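Local structure of phosphatidylinositol transfer protein SFH5 (Saccharomyces cerevisiae, 6W32) at residues F22-K26 against D68-Y72. The protein binds and transfers phosphatidylinositol, regulates phosphatidylinositol 4,5-bisphosphate homeostasis at the plasma membrane, and also binds heme b. Sequence-based numbering, arbitrary orientation.
Sequences FDKLK and DRLTY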
ATOM      1  N   PHE A  22      -3.749   8.181  22.567  1.00 50.43           N
ATOM      2  CA  PHE A  22      -2.941   7.011  22.275  1.00 51.30           C
ATOM      3  C   PHE A  22      -2.980   6.046  23.449  1.00 52.65           C
ATOM      4  O   PHE A  22      -3.263   4.854  23.280  1.00 51.52           O
ATOM      5  CB  PHE A  22      -1.532   7.434  21.951  1.00 46.58           C
ATOM      6  CG  PHE A  22      -0.616   6.321  21.709  1.00 44.59           C
ATOM      7  CD1 PHE A  22       0.145   5.810  22.741  1.00 46.84           C
ATOM      8  CD2 PHE A  22      -0.453   5.827  20.442  1.00 47.13           C
ATOM      9  CE1 PHE A  22       1.022   4.802  22.521  1.00 46.70           C
ATOM     10  CE2 PHE A  22       0.428   4.815  20.208  1.00 50.89           C
ATOM     11  CZ  PHE A  22       1.161   4.295  21.252  1.00 54.34           C
ATOM     12  N   ASP A  23      -2.755   6.559  24.659  1.00 53.77           N
ATOM     13  CA  ASP A  23      -2.745   5.691  25.832  1.00 54.37           C
ATOM     14  C   ASP A  23      -4.071   4.953  25.992  1.00 55.24           C
ATOM     15  O   ASP A  23      -4.085   3.765  26.316  1.00 57.25           O
ATOM     16  CB  ASP A  23      -2.419   6.497  27.089  1.00 51.17           C
ATOM     17  CG  ASP A  23      -0.974   7.037  27.088  1.00 62.73           C
ATOM     18  OD1 ASP A  23      -0.197   6.734  26.141  1.00 59.96           O
ATOM     19  OD2 ASP A  23      -0.613   7.785  28.033  1.00 69.35           O
ATOM     20  N   LYS A  24      -5.194   5.628  25.753  1.00 54.89           N
ATOM     21  CA  LYS A  24      -6.487   4.960  25.862  1.00 46.67           C
ATOM     22  C   LYS A  24      -6.629   3.889  24.792  1.00 53.38           C
ATOM     23  O   LYS A  24      -6.860   2.716  25.105  1.00 59.42           O
ATOM     24  CB  LYS A  24      -7.607   5.984  25.748  1.00 48.64           C
ATOM     25  CG  LYS A  24      -9.007   5.503  26.015  1.00 50.71           C
ATOM     26  CD  LYS A  24      -9.973   6.573  25.540  1.00 53.56           C
ATOM     27  CE  LYS A  24     -11.344   6.521  26.183  1.00 64.14           C
ATOM     28  NZ  LYS A  24     -12.187   7.693  25.695  1.00 68.51           N
ATOM     29  N   LEU A  25      -6.429   4.260  23.527  1.00 55.63           N
ATOM     30  CA  LEU A  25      -6.572   3.297  22.431  1.00 56.94           C
ATOM     31  C   LEU A  25      -5.699   2.057  22.608  1.00 52.25           C
ATOM     32  O   LEU A  25      -6.121   0.953  22.280  1.00 56.56           O
ATOM     33  CB  LEU A  25      -6.220   3.945  21.106  1.00 56.14           C
ATOM     34  CG  LEU A  25      -6.705   3.005  20.021  1.00 54.83           C
ATOM     35  CD1 LEU A  25      -7.485   3.831  19.092  1.00 57.01           C
ATOM     36  CD2 LEU A  25      -5.550   2.366  19.319  1.00 54.93           C
ATOM     37  N   LYS A  26      -4.456   2.225  23.042  1.00 53.47           N
ATOM     38  CA  LYS A  26      -3.575   1.072  23.211  1.00 51.74           C
ATOM     39  C   LYS A  26      -4.173   0.074  24.198  1.00 52.44           C
ATOM     40  O   LYS A  26      -4.071  -1.150  24.011  1.00 52.70           O
ATOM     41  CB  LYS A  26      -2.185   1.548  23.669  1.00 50.45           C
ATOM     42  CG  LYS A  26      -1.222   0.443  24.030  1.00 54.98           C
ATOM     43  CD  LYS A  26       0.247   0.875  23.995  1.00 56.07           C
ATOM     44  CE  LYS A  26       1.055   0.025  24.976  1.00 54.23           C
ATOM     45  NZ  LYS A  26       2.397  -0.308  24.469  1.00 57.83           N
ATOM     46  N   ASP A  68       2.901  -0.653  18.654  1.00 56.97           N
ATOM     47  CA  ASP A  68       2.682   0.732  19.067  1.00 61.10           C
ATOM     48  C   ASP A  68       2.847   1.721  17.907  1.00 57.00           C
ATOM     49  O   ASP A  68       2.049   2.661  17.776  1.00 54.86           O
ATOM     50  CB  ASP A  68       3.606   1.070  20.232  1.00 65.19           C
ATOM     51  CG  ASP A  68       3.143   0.407  21.536  1.00 75.13           C
ATOM     52  OD1 ASP A  68       3.816   0.631  22.576  1.00 82.37           O
ATOM     53  OD2 ASP A  68       2.109  -0.327  21.515  1.00 72.71           O
ATOM     54  N   ARG A  69       3.850   1.534  17.042  1.00 53.14           N
ATOM     55  CA  ARG A  69       3.968   2.458  15.923  1.00 51.65           C
ATOM     56  C   ARG A  69       2.764   2.357  15.006  1.00 51.20           C
ATOM     57  O   ARG A  69       2.329   3.358  14.428  1.00 50.70           O
ATOM     58  CB  ARG A  69       5.250   2.229  15.128  1.00 60.52           C
ATOM     59  CG  ARG A  69       6.490   2.033  15.946  1.00 62.48           C
ATOM     60  CD  ARG A  69       6.964   3.276  16.651  1.00 61.16           C
ATOM     61  NE  ARG A  69       7.675   4.184  15.757  1.00 82.47           N
ATOM     62  CZ  ARG A  69       7.317   5.455  15.541  1.00 90.02           C
ATOM     63  NH1 ARG A  69       8.024   6.233  14.703  1.00 71.73           N
ATOM     64  NH2 ARG A  69       6.239   5.946  16.166  1.00 78.20           N
ATOM     65  N   LEU A  70       2.206   1.162  14.848  1.00 55.55           N
ATOM     66  CA  LEU A  70       1.066   1.052  13.950  1.00 51.46           C
ATOM     67  C   LEU A  70      -0.179   1.720  14.534  1.00 52.27           C
ATOM     68  O   LEU A  70      -0.946   2.356  13.797  1.00 50.12           O
ATOM     69  CB  LEU A  70       0.811  -0.403  13.583  1.00 53.33           C
ATOM     70  CG  LEU A  70       1.884  -1.031  12.687  1.00 50.73           C
ATOM     71  CD1 LEU A  70       1.595  -2.479  12.547  1.00 53.52           C
ATOM     72  CD2 LEU A  70       1.895  -0.399  11.326  1.00 46.86           C
ATOM     73  N   THR A  71      -0.404   1.632  15.852  1.00 47.78           N
ATOM     74  CA  THR A  71      -1.582   2.351  16.328  1.00 48.46           C
ATOM     75  C   THR A  71      -1.338   3.862  16.334  1.00 49.94           C
ATOM     76  O   THR A  71      -2.284   4.627  16.094  1.00 49.45           O
ATOM     77  CB  THR A  71      -2.062   1.823  17.692  1.00 46.03           C
ATOM     78  OG1 THR A  71      -1.406   2.490  18.758  1.00 56.17           O
ATOM     79  CG2 THR A  71      -1.781   0.382  17.843  1.00 46.93           C
ATOM     80  N   TYR A  72      -0.088   4.315  16.552  1.00 49.36           N
ATOM     81  CA  TYR A  72       0.255   5.726  16.314  1.00 50.76           C
ATOM     82  C   TYR A  72      -0.131   6.154  14.903  1.00 47.67           C
ATOM     83  O   TYR A  72      -0.851   7.144  14.694  1.00 43.66           O
ATOM     84  CB  TYR A  72       1.755   5.971  16.514  1.00 52.80           C
ATOM     85  CG  TYR A  72       2.126   7.446  16.366  1.00 60.19           C
ATOM     86  CD1 TYR A  72       2.062   8.315  17.467  1.00 60.25           C
ATOM     87  CD2 TYR A  72       2.505   7.977  15.135  1.00 59.02           C
ATOM     88  CE1 TYR A  72       2.361   9.641  17.350  1.00 57.28           C
ATOM     89  CE2 TYR A  72       2.794   9.314  15.014  1.00 58.84           C
ATOM     90  CZ  TYR A  72       2.727  10.141  16.126  1.00 60.16           C
ATOM     91  OH  TYR A  72       3.032  11.488  16.016  1.00 69.45           O
TER
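Two helices of the N-terminal helical region that accompanies the CRAL-TRIO fold in this Sec14-like protein pack obliquely here, away from the heme site. Segments 22-26 and 68-72, within helices 16-36 and 64-77, approach to 10.6 Å between axes at an angle of 119°. Phe22 fills the gap between them. The edge of its ring meets backbone that is already satisfied: CE2 of Phe22 lies 3.6 Å from O of Asp68 and 3.7 Å from N of Tyr72, and these two polar atoms pair with each other in a helical hydrogen bond of 3.0 Å. Closer still, at 3.3 Å from CE2 of Phe22, is OG1 of Thr71, a van der Waals contact oblique to the ring. On the other helix, O of Phe22 accepts from N of Lys26 at 2.9 Å. Leu25 extends this apolar cover, its CD2 3.9 Å from CB of Thr71, and continues onto Tyr82, Ile85 and Val86 of helix 82-98, joining three helices. Tyr72 offers CB to the Phe22 ring, while its hydroxyl is hydrogen-bonded to the carbonyl of Lys12. Charge is settled at the more open margin, where the extended Lys26 forms salt bridges with both Asp68 and Glu64, one turn apart on helix 64-77. The link to Asp68 is short and hydrogen-bonded, with NZ of Lys26 donating to OD1 of Asp68 at 2.5 Å.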